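Local atomic coordinates of putative ABC transporter subunit, substrate-binding component (Rhodopseudomonas palustris, PDB entry 4EVQ), a protein that binds 4-hydroxybenzoate and probably delivers such lignin-derived aromatic acids to an ABC transporter as its solute-binding component. Residues A[209-214]-A[236-241]; A[153-158]-A[184-189]; A[136-141]-A[258-263]; A[241-246]-A[346-351]. All coordinates share one frame; numbering follows the deposited sequence.

Contact 1 of 4, residues A[209-214]-A[236-241]; sequences CVYAFF and WGPGFL. With PHB (p-hydroxybenzoic acid), chain H.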
# COMPACT_ATOMS: atom_id res chain seq x y z
N CYS A 209 11.68 -19.75 9.48
CA CYS A 209 11.10 -18.86 8.46
C CYS A 209 11.77 -17.49 8.57
O CYS A 209 12.33 -17.11 9.59
CB CYS A 209 9.58 -18.69 8.67
SG CYS A 209 9.09 -18.08 10.31
N VAL A 210 11.60 -16.73 7.49
CA VAL A 210 12.02 -15.34 7.40
C VAL A 210 10.80 -14.51 7.00
O VAL A 210 10.06 -14.90 6.09
CB VAL A 210 13.15 -15.16 6.39
CG1 VAL A 210 13.45 -13.68 6.17
CG2 VAL A 210 14.41 -15.89 6.87
N TYR A 211 10.63 -13.41 7.71
CA TYR A 211 9.63 -12.39 7.37
C TYR A 211 10.36 -11.17 6.85
O TYR A 211 11.17 -10.60 7.57
CB TYR A 211 8.84 -12.01 8.62
CG TYR A 211 7.85 -10.86 8.49
CD1 TYR A 211 6.58 -11.08 8.03
CD2 TYR A 211 8.18 -9.58 8.89
CE1 TYR A 211 5.67 -10.04 7.96
CE2 TYR A 211 7.28 -8.53 8.82
CZ TYR A 211 6.04 -8.78 8.38
OH TYR A 211 5.09 -7.75 8.34
N ALA A 212 10.06 -10.75 5.62
CA ALA A 212 10.74 -9.63 4.99
C ALA A 212 9.75 -8.62 4.44
O ALA A 212 8.77 -8.98 3.80
CB ALA A 212 11.66 -10.11 3.87
N PHE A 213 10.08 -7.37 4.66
CA PHE A 213 9.41 -6.28 3.95
C PHE A 213 10.43 -5.51 3.13
O PHE A 213 11.33 -4.85 3.69
CB PHE A 213 8.60 -5.30 4.83
CG PHE A 213 8.24 -4.01 4.08
CD1 PHE A 213 7.39 -4.06 3.00
CD2 PHE A 213 8.82 -2.79 4.39
CE1 PHE A 213 7.12 -2.93 2.24
CE2 PHE A 213 8.56 -1.65 3.60
CZ PHE A 213 7.71 -1.74 2.54
N PHE A 214 10.26 -5.62 1.82
CA PHE A 214 10.93 -4.75 0.83
C PHE A 214 9.88 -4.57 -0.26
O PHE A 214 8.86 -5.28 -0.30
CB PHE A 214 12.19 -5.41 0.24
CG PHE A 214 13.26 -5.61 1.25
CD1 PHE A 214 14.01 -4.57 1.70
CD2 PHE A 214 13.48 -6.86 1.81
CE1 PHE A 214 14.93 -4.71 2.69
CE2 PHE A 214 14.37 -7.03 2.80
CZ PHE A 214 15.12 -5.98 3.26
N TRP A 236 8.59 -15.44 3.73
CA TRP A 236 7.28 -14.83 3.87
C TRP A 236 7.39 -13.31 3.94
O TRP A 236 8.41 -12.78 4.30
CB TRP A 236 6.67 -15.27 5.19
CG TRP A 236 6.11 -16.65 5.28
CD1 TRP A 236 6.80 -17.83 5.34
CD2 TRP A 236 4.73 -16.99 5.32
NE1 TRP A 236 5.91 -18.89 5.42
CE2 TRP A 236 4.64 -18.40 5.41
CE3 TRP A 236 3.56 -16.23 5.28
CZ2 TRP A 236 3.43 -19.06 5.49
CZ3 TRP A 236 2.35 -16.91 5.35
CH2 TRP A 236 2.30 -18.30 5.48
N GLY A 237 6.30 -12.63 3.63
CA GLY A 237 6.22 -11.20 3.90
C GLY A 237 4.85 -10.68 3.60
O GLY A 237 4.01 -11.38 3.07
N PRO A 238 4.61 -9.42 3.94
CA PRO A 238 3.46 -8.75 3.33
C PRO A 238 3.62 -8.75 1.83
O PRO A 238 4.71 -8.80 1.31
CB PRO A 238 3.56 -7.33 3.91
CG PRO A 238 5.07 -7.11 4.06
CD PRO A 238 5.59 -8.48 4.50
N GLY A 239 2.53 -8.69 1.08
CA GLY A 239 2.59 -8.89 -0.34
C GLY A 239 3.31 -7.87 -1.18
O GLY A 239 3.56 -8.13 -2.35
N PHE A 240 3.67 -6.75 -0.57
CA PHE A 240 4.55 -5.79 -1.23
C PHE A 240 5.87 -6.43 -1.63
O PHE A 240 6.55 -5.94 -2.53
CB PHE A 240 4.80 -4.57 -0.33
CG PHE A 240 3.58 -4.10 0.37
CD1 PHE A 240 2.52 -3.59 -0.36
CD2 PHE A 240 3.44 -4.26 1.74
CE1 PHE A 240 1.36 -3.23 0.28
CE2 PHE A 240 2.24 -3.91 2.37
CZ PHE A 240 1.22 -3.41 1.64
N LEU A 241 6.27 -7.50 -0.93
CA LEU A 241 7.55 -8.17 -1.19
C LEU A 241 7.56 -8.75 -2.60
O LEU A 241 8.62 -8.83 -3.19
CB LEU A 241 7.70 -9.28 -0.16
CG LEU A 241 8.97 -10.12 -0.26
CD1 LEU A 241 10.21 -9.27 -0.04
CD2 LEU A 241 8.91 -11.28 0.74
C1' PHB H . 5.39 2.67 3.09
O1' PHB H . 6.43 3.34 3.26
O2' PHB H . 4.31 2.86 3.78
C1 PHB H . 5.30 1.60 2.07
C2 PHB H . 6.16 1.65 0.96
C3 PHB H . 6.10 0.64 0.01
C4 PHB H . 5.23 -0.39 0.17
C5 PHB H . 4.36 -0.44 1.25
C6 PHB H . 4.42 0.55 2.18
O4 PHB H . 5.16 -1.38 -0.74
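W236 meets the strand 209-213 through its backbone: its N donates to V210 O over 2.8 Å, and its O accepts from A212 N over 2.9 Å. W236 thus sits opposite Y211 in parallel register, and its indole carbon CD1 rests near C209 CB. At G237 a side chain would run into A212 O, so glycine lets the strands stay close; its CA offers that oxygen a C-H contact instead. P238 cannot donate an N-H, which suits a place where the pairing stops. Its ring wedges between two aromatics, CD lying 3.8 Å from Y211 CE1 and CG 4.0 Å from F213 CD1. From G239 the chain turns into a 3-10 segment, L241 N bonding back to P238 O. F240 sends CB to the rim of the F213 ring, 3.8 Å from CE1, while one face of its own ring receives the p-hydroxybenzoic acid, whose C5 stands over the ring centre. The CG of F213 lies anti to its backbone N (chi1 165°), and the far end of its ring, CZ, comes 3.7 Å from ligand C4. An alanine in place of F213 would probably open a gap beside the ligand ring and leave F240 freer to turn. L241 closes the segment, its CD1 packing 4.3 Å from both A212 CB and F214 CB. Helix 217-228 links the two strands in a beta-alpha-beta unit, and F213 and F240 come at the C-terminal ends of its strands, where they line the ligand pocket of this periplasmic binding protein.

Contact 2 of 4, residues A[153-158]-A[184-189]; sequences KAVTVT and KDITIA. With SO4 (sulfate ion), chain E.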
# COMPACT_ATOMS: atom_id res chain seq x y z
N LYS A 153 9.77 -19.93 14.70
CA LYS A 153 11.08 -19.36 14.99
C LYS A 153 11.51 -18.47 13.82
O LYS A 153 12.08 -18.94 12.85
CB LYS A 153 12.10 -20.48 15.19
CG LYS A 153 13.50 -20.01 15.56
CD LYS A 153 14.50 -21.19 15.60
CE LYS A 153 15.90 -20.74 15.90
NZ LYS A 153 16.91 -21.88 15.81
N ALA A 154 11.21 -17.16 13.93
CA ALA A 154 11.38 -16.27 12.81
C ALA A 154 12.56 -15.34 12.96
O ALA A 154 12.96 -14.97 14.07
CB ALA A 154 10.12 -15.38 12.68
N VAL A 155 13.13 -14.97 11.82
CA VAL A 155 13.97 -13.78 11.74
C VAL A 155 13.27 -12.78 10.82
O VAL A 155 12.68 -13.18 9.82
CB VAL A 155 15.36 -14.11 11.14
CG1 VAL A 155 16.17 -12.83 10.82
CG2 VAL A 155 16.14 -15.00 12.07
N THR A 156 13.29 -11.49 11.18
CA THR A 156 12.73 -10.46 10.32
C THR A 156 13.84 -9.66 9.64
O THR A 156 14.96 -9.54 10.20
CB THR A 156 11.81 -9.48 11.06
OG1 THR A 156 12.59 -8.66 11.90
CG2 THR A 156 10.75 -10.20 11.85
N VAL A 157 13.58 -9.19 8.43
CA VAL A 157 14.54 -8.35 7.75
C VAL A 157 13.76 -7.28 6.95
O VAL A 157 12.83 -7.61 6.20
CB VAL A 157 15.51 -9.18 6.89
CG1 VAL A 157 14.80 -9.98 5.88
CG2 VAL A 157 16.57 -8.30 6.28
N THR A 158 14.19 -6.05 7.08
CA THR A 158 13.49 -4.96 6.40
C THR A 158 14.38 -3.74 6.38
O THR A 158 15.50 -3.76 6.89
CB THR A 158 12.11 -4.65 7.04
OG1 THR A 158 11.38 -3.76 6.18
CG2 THR A 158 12.26 -4.00 8.38
N LYS A 184 15.56 -12.61 15.93
CA LYS A 184 16.34 -11.46 15.53
C LYS A 184 15.54 -10.60 14.59
O LYS A 184 14.81 -11.12 13.77
CB LYS A 184 17.63 -11.89 14.84
CG LYS A 184 18.70 -10.82 14.72
CD LYS A 184 19.37 -10.53 16.02
CE LYS A 184 20.20 -11.70 16.48
NZ LYS A 184 20.92 -11.41 17.77
N ASP A 185 15.70 -9.29 14.71
CA ASP A 185 15.20 -8.33 13.73
C ASP A 185 16.41 -7.67 13.09
O ASP A 185 17.16 -6.97 13.77
CB ASP A 185 14.31 -7.28 14.39
CG ASP A 185 13.14 -7.89 15.10
OD1 ASP A 185 12.30 -8.54 14.48
OD2 ASP A 185 13.08 -7.73 16.33
N ILE A 186 16.60 -7.90 11.81
CA ILE A 186 17.71 -7.33 11.07
C ILE A 186 17.16 -6.15 10.25
O ILE A 186 16.10 -6.25 9.61
CB ILE A 186 18.35 -8.38 10.11
CG1 ILE A 186 18.82 -9.62 10.88
CG2 ILE A 186 19.47 -7.77 9.29
CD1 ILE A 186 19.25 -10.77 10.02
N THR A 187 17.90 -5.05 10.25
CA THR A 187 17.56 -3.94 9.41
C THR A 187 18.70 -3.56 8.48
O THR A 187 19.89 -3.82 8.74
CB THR A 187 17.05 -2.69 10.13
OG1 THR A 187 18.08 -2.14 10.94
CG2 THR A 187 15.82 -3.01 10.97
N ILE A 188 18.29 -2.94 7.40
CA ILE A 188 19.13 -2.51 6.32
C ILE A 188 18.82 -1.01 6.16
O ILE A 188 17.63 -0.61 6.18
CB ILE A 188 18.64 -3.29 4.98
CG1 ILE A 188 18.75 -4.80 5.16
CG2 ILE A 188 19.41 -2.87 3.81
CD1 ILE A 188 20.17 -5.33 5.28
N ALA A 189 19.81 -0.14 5.95
CA ALA A 189 19.51 1.28 5.73
C ALA A 189 18.68 1.46 4.45
O ALA A 189 18.94 0.81 3.47
CB ALA A 189 20.84 2.02 5.53
S SO4 E . 22.28 -7.98 18.17
O1 SO4 E . 22.78 -6.69 17.68
O2 SO4 E . 22.44 -8.94 17.06
O3 SO4 E . 20.90 -7.89 18.62
O4 SO4 E . 23.09 -8.42 19.32
O HOH W 1 13.60 -6.26 10.98
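A beta-alpha-beta unit, strand 153-159, helix 162-177 and strand 181-188, brings these two parallel strands together, with T156 beside D185 and V157 beside I186. Around T156 the ladder is regular: T156 N donates to K184 O, and T156 O accepts from I186 N over 2.8 Å. Farther along, T158 N reaches I186 O over a longer 3.2 Å and I188 N bonds to T158 O.

On the face of T156 and D185 the contact is polar. The hydroxyl of T156 stands between its own backbone N and carbonyl carbon (chi1 71°), from where OG1 donates to D185 OD1 at only 2.6 Å, using the anti lone pair of that oxygen. The other carboxylate oxygen, OD2, makes a salt bridge to K172 of helix 162-177, which probably helps keep the aspartate charged. A water also donates to T156 OG1, over 2.8 Å, and to I186 O. Threonine suits this site: its hydroxyl bonds the aspartate, and its side chain also packs on V168 and F171 of helix 162-177.

The face of V155, V157 and I186 is apolar. The extended I186 chain puts CD1 3.8 Å from V155 CG1, and V157 CG2 lies 4.2 Å from I186 CG2; beta-branched residues favour the strand, and V155 and I186 also pack against helix 196-205. At the exposed margin, K184 NZ bonds a sulfate ion, probably from the crystallisation liquor. Strand 181-188 is one of the two edge strands of the sheet, and the crossover to it is typical of the alpha/beta lobes of periplasmic binding proteins.

Contact 3 of 4, residues A[136-141]-A[258-263]; sequences GQIGRA and TVLHYV. With SO4 (sulfate ion), chain D.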
# COMPACT_ATOMS: atom_id res chain seq x y z
N GLY A 136 0.60 -1.87 10.61
CA GLY A 136 0.57 -2.83 11.71
C GLY A 136 -0.47 -3.90 11.43
O GLY A 136 -0.26 -5.08 11.75
N GLN A 137 -1.59 -3.51 10.82
CA GLN A 137 -2.62 -4.49 10.54
C GLN A 137 -2.19 -5.57 9.54
O GLN A 137 -2.42 -6.77 9.73
CB GLN A 137 -3.91 -3.82 10.09
CG GLN A 137 -5.09 -4.79 10.02
CD GLN A 137 -6.44 -4.13 9.83
OE1 GLN A 137 -6.54 -3.04 9.32
NE2 GLN A 137 -7.49 -4.85 10.18
N ILE A 138 -1.51 -5.17 8.48
CA ILE A 138 -1.06 -6.17 7.53
C ILE A 138 0.08 -7.00 8.13
O ILE A 138 0.14 -8.20 7.93
CB ILE A 138 -0.68 -5.58 6.15
CG1 ILE A 138 -0.55 -6.73 5.15
CG2 ILE A 138 0.55 -4.69 6.18
CD1 ILE A 138 -0.39 -6.29 3.68
N GLY A 139 0.94 -6.39 8.92
CA GLY A 139 1.97 -7.18 9.61
C GLY A 139 1.37 -8.24 10.53
O GLY A 139 1.78 -9.39 10.56
N ARG A 140 0.37 -7.83 11.31
CA ARG A 140 -0.35 -8.75 12.19
C ARG A 140 -0.98 -9.91 11.41
O ARG A 140 -0.87 -11.07 11.81
CB ARG A 140 -1.46 -8.05 12.94
CG ARG A 140 -0.97 -7.25 14.11
CD ARG A 140 -2.16 -6.75 14.89
NE ARG A 140 -1.84 -6.28 16.21
CZ ARG A 140 -1.76 -7.07 17.28
NH1 ARG A 140 -1.92 -8.36 17.17
NH2 ARG A 140 -1.50 -6.54 18.44
N ALA A 141 -1.60 -9.60 10.27
CA ALA A 141 -2.24 -10.63 9.48
C ALA A 141 -1.21 -11.64 8.96
O ALA A 141 -1.48 -12.83 8.89
CB ALA A 141 -3.07 -10.01 8.35
N THR A 258 2.94 -14.85 0.86
CA THR A 258 2.66 -13.50 1.30
C THR A 258 1.21 -13.36 1.70
O THR A 258 0.36 -14.18 1.37
CB THR A 258 2.99 -12.42 0.23
OG1 THR A 258 2.17 -12.58 -0.93
CG2 THR A 258 4.43 -12.43 -0.20
N VAL A 259 0.94 -12.30 2.45
CA VAL A 259 -0.43 -11.91 2.78
C VAL A 259 -0.68 -10.51 2.22
O VAL A 259 0.15 -9.61 2.40
CB VAL A 259 -0.66 -11.97 4.29
CG1 VAL A 259 -1.98 -11.33 4.66
CG2 VAL A 259 -0.62 -13.43 4.78
N LEU A 260 -1.79 -10.34 1.52
CA LEU A 260 -2.11 -9.03 0.94
C LEU A 260 -3.61 -8.94 0.74
O LEU A 260 -4.29 -9.93 0.51
CB LEU A 260 -1.38 -8.83 -0.42
CG LEU A 260 -1.24 -7.38 -0.91
CD1 LEU A 260 -0.36 -6.56 0.01
CD2 LEU A 260 -0.67 -7.42 -2.34
N HIS A 261 -4.07 -7.70 0.69
CA HIS A 261 -5.45 -7.33 0.41
C HIS A 261 -5.84 -7.39 -1.06
O HIS A 261 -6.95 -7.03 -1.42
CB HIS A 261 -5.73 -5.97 1.04
CG HIS A 261 -4.74 -4.93 0.69
ND1 HIS A 261 -3.44 -4.99 1.15
CD2 HIS A 261 -4.84 -3.78 -0.02
CE1 HIS A 261 -2.77 -3.95 0.69
NE2 HIS A 261 -3.60 -3.20 -0.01
N TYR A 262 -4.95 -7.83 -1.93
CA TYR A 262 -5.26 -8.03 -3.35
C TYR A 262 -4.52 -9.24 -3.88
O TYR A 262 -3.42 -9.53 -3.44
CB TYR A 262 -4.84 -6.79 -4.18
CG TYR A 262 -5.15 -6.93 -5.63
CD1 TYR A 262 -6.47 -6.92 -6.10
CD2 TYR A 262 -4.12 -7.03 -6.57
CE1 TYR A 262 -6.75 -7.09 -7.43
CE2 TYR A 262 -4.41 -7.18 -7.92
CZ TYR A 262 -5.72 -7.19 -8.34
OH TYR A 262 -5.97 -7.35 -9.69
N VAL A 263 -5.16 -9.96 -4.79
CA VAL A 263 -4.51 -11.02 -5.57
C VAL A 263 -5.06 -10.88 -6.98
O VAL A 263 -6.24 -10.63 -7.15
CB VAL A 263 -4.89 -12.44 -5.11
CG1 VAL A 263 -3.79 -13.44 -5.56
CG2 VAL A 263 -5.16 -12.55 -3.72
S SO4 D . -1.74 -2.76 17.46
O1 SO4 D . -1.19 -3.48 16.31
O2 SO4 D . -1.09 -1.47 17.54
O3 SO4 D . -3.15 -2.49 17.17
O4 SO4 D . -1.69 -3.52 18.71
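Helix 136-141 lies against strand 258-260, with its axis 8.4 Å away and the two N-to-C directions 139° apart. This is helix-on-sheet packing in an alpha/beta lobe of the periplasmic binding protein fold, and it is carried mainly by apolar side chains. I138 and A141, one helical turn apart, both direct their CB atoms at the strand. A141 is short enough to let the helix settle close, its methyl CB 4.1 Å from V259 CG1. I138 reaches farther: CG1 lies anti to the backbone N (chi1 -167°), and chi2 is also anti (171°), which carries CD1 out among three residues of the other segment. It lies 3.6 Å from V259 O and 4.2 Å from H261 ND1, at the edge of the imidazole near its plane. The histidine's other nitrogen, NE2, is hydrogen-bonded to Q292. V259 also packs on T142 and A145 of the same helix and on F345, which further covers I138. Beyond the contact R140 holds a sulfate ion, probably from the crystallisation liquor. L260 starts away from the helix, yet its CD1 bends back to meet I138 CD1 at 3.7 Å, methyl against methyl.

Contact 4 of 4, residues A[241-246]-A[346-351]; sequences LTDGVE and YLRELK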
# COMPACT_ATOMS: atom_id res chain seq x y z
N LEU A 241 6.27 -7.50 -0.93
CA LEU A 241 7.55 -8.17 -1.19
C LEU A 241 7.56 -8.75 -2.60
O LEU A 241 8.62 -8.83 -3.19
CB LEU A 241 7.70 -9.28 -0.16
CG LEU A 241 8.97 -10.12 -0.26
CD1 LEU A 241 10.21 -9.27 -0.04
CD2 LEU A 241 8.91 -11.28 0.74
N THR A 242 6.41 -9.16 -3.15
CA THR A 242 6.36 -9.76 -4.47
C THR A 242 5.61 -8.97 -5.52
O THR A 242 5.82 -9.20 -6.72
CB THR A 242 5.81 -11.21 -4.40
OG1 THR A 242 4.46 -11.20 -3.87
CG2 THR A 242 6.65 -12.07 -3.49
N ASP A 243 4.72 -8.06 -5.10
CA ASP A 243 3.91 -7.40 -6.10
C ASP A 243 4.72 -6.51 -7.04
O ASP A 243 5.50 -5.68 -6.61
CB ASP A 243 2.78 -6.59 -5.46
CG ASP A 243 1.45 -7.33 -5.47
OD1 ASP A 243 1.42 -8.52 -5.08
OD2 ASP A 243 0.41 -6.72 -5.87
N GLY A 244 4.54 -6.73 -8.34
CA GLY A 244 5.23 -5.99 -9.37
C GLY A 244 6.53 -6.57 -9.85
O GLY A 244 7.05 -6.06 -10.83
N VAL A 245 7.07 -7.57 -9.15
CA VAL A 245 8.40 -8.11 -9.45
C VAL A 245 8.33 -9.58 -9.76
O VAL A 245 9.38 -10.20 -9.93
CB VAL A 245 9.42 -7.81 -8.35
CG1 VAL A 245 9.62 -6.28 -8.18
CG2 VAL A 245 9.10 -8.49 -7.05
N GLU A 246 7.15 -10.14 -9.91
CA GLU A 246 6.96 -11.59 -10.08
C GLU A 246 7.59 -12.12 -11.33
O GLU A 246 8.26 -13.18 -11.28
CB GLU A 246 5.46 -11.92 -10.10
CG GLU A 246 4.65 -11.40 -8.92
CD GLU A 246 3.96 -10.07 -9.20
OE1 GLU A 246 4.44 -9.29 -10.05
OE2 GLU A 246 2.94 -9.81 -8.54
N TYR A 346 -5.71 -11.85 1.99
CA TYR A 346 -5.57 -13.18 1.42
C TYR A 346 -4.16 -13.75 1.60
O TYR A 346 -3.18 -13.02 1.48
CB TYR A 346 -5.89 -13.11 -0.08
CG TYR A 346 -7.16 -12.33 -0.42
CD1 TYR A 346 -8.42 -12.91 -0.31
CD2 TYR A 346 -7.11 -11.00 -0.85
CE1 TYR A 346 -9.57 -12.19 -0.61
CE2 TYR A 346 -8.26 -10.28 -1.15
CZ TYR A 346 -9.49 -10.89 -1.04
OH TYR A 346 -10.68 -10.21 -1.33
N LEU A 347 -4.09 -15.05 1.88
CA LEU A 347 -2.85 -15.78 1.84
C LEU A 347 -2.56 -16.08 0.38
O LEU A 347 -3.46 -16.46 -0.35
CB LEU A 347 -2.99 -17.09 2.64
CG LEU A 347 -1.76 -18.01 2.64
CD1 LEU A 347 -0.61 -17.34 3.40
CD2 LEU A 347 -2.15 -19.37 3.27
N ARG A 348 -1.31 -15.89 -0.02
CA ARG A 348 -0.92 -16.05 -1.41
C ARG A 348 0.39 -16.81 -1.50
O ARG A 348 1.18 -16.79 -0.58
CB ARG A 348 -0.70 -14.70 -2.10
CG ARG A 348 -1.78 -13.67 -1.73
CD ARG A 348 -1.63 -12.36 -2.41
NE ARG A 348 -0.29 -11.80 -2.29
CZ ARG A 348 0.21 -10.87 -3.10
NH1 ARG A 348 -0.57 -10.32 -4.01
NH2 ARG A 348 1.46 -10.51 -3.01
N GLU A 349 0.64 -17.39 -2.66
CA GLU A 349 1.95 -17.96 -2.96
C GLU A 349 2.35 -17.50 -4.35
O GLU A 349 1.52 -17.49 -5.27
CB GLU A 349 1.90 -19.51 -2.94
CG GLU A 349 3.24 -20.18 -3.20
CD GLU A 349 3.16 -21.69 -3.10
OE1 GLU A 349 2.15 -22.20 -2.62
OE2 GLU A 349 4.14 -22.33 -3.53
N LEU A 350 3.61 -17.16 -4.51
CA LEU A 350 4.12 -16.84 -5.82
C LEU A 350 4.39 -18.16 -6.54
O LEU A 350 5.14 -19.01 -6.04
CB LEU A 350 5.36 -15.96 -5.66
CG LEU A 350 6.12 -15.41 -6.81
CD1 LEU A 350 5.14 -14.81 -7.81
CD2 LEU A 350 7.17 -14.43 -6.30
N LYS A 351 3.71 -18.38 -7.66
CA LYS A 351 3.87 -19.60 -8.44
C LYS A 351 3.68 -19.25 -9.89
O LYS A 351 2.65 -18.72 -10.28
CB LYS A 351 2.82 -20.63 -8.04
CG LYS A 351 3.26 -22.05 -8.39
CD LYS A 351 4.52 -22.48 -7.60
CE LYS A 351 4.99 -23.83 -8.06
NZ LYS A 351 6.22 -23.68 -8.83
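R348 and D243 meet in a salt bridge. The arginine CB points from strand 346-351 toward the 241-246 loop, CG stands anti to the carbonyl carbon, and a bend at chi3 (-51°) places NE, which bonds T258 OG1. Beyond CZ, NH1 and NH2 both donate to one atom, D243 OD1, each over 2.9 Å. That oxygen lies in the guanidinium plane; NH2 approaches nearly along its C-O direction, while NH1 comes on the syn side. Arginine suits the place because its paired N-H groups can share a single buried acceptor. NH1 also makes a weak bond to Y262 O, and D243 OD2 accepts from V288 N, which, with the arginine on OD1, helps fix the carboxylate's rotation. An alanine in place of D243 would probably leave the buried arginine charge without its mate and V288 N without this acceptor. Two residues on, L350 spreads its methyls: CD2 lies 3.7 Å from T242 CG2, and CD1 3.6 Å from E246 CG, touching the glutamate's aliphatic part. The loop follows strand 235-238 and leads into helix 246-249, with T242 leaning on T258 of strand 257-260 and S355 of strand 354-362.

How the contacts relate
Contacts 1, 3 and 4 have centres within about 11 Å of one another, and all four contacts reach the same seven-stranded sheet. Contacts 1 and 2 are neighbouring parallel strand pairs, joined where T158 OG1 bonds F213 O; contact 1 is buried throughout, whereas contact 2 runs to the edge strand 181-188, where K184 and T187 are exposed, and takes in a water and charged groups. Contact 3 replaces backbone pairing by apolar helix-on-sheet packing, with strand 257-260 lying between the strands of contacts 1 and 4. Contact 4 uses a buried ion pair to tie a loop to strand 345-351, and shares L241 with contact 1. Of the four, contact 1 touches the ligand directly.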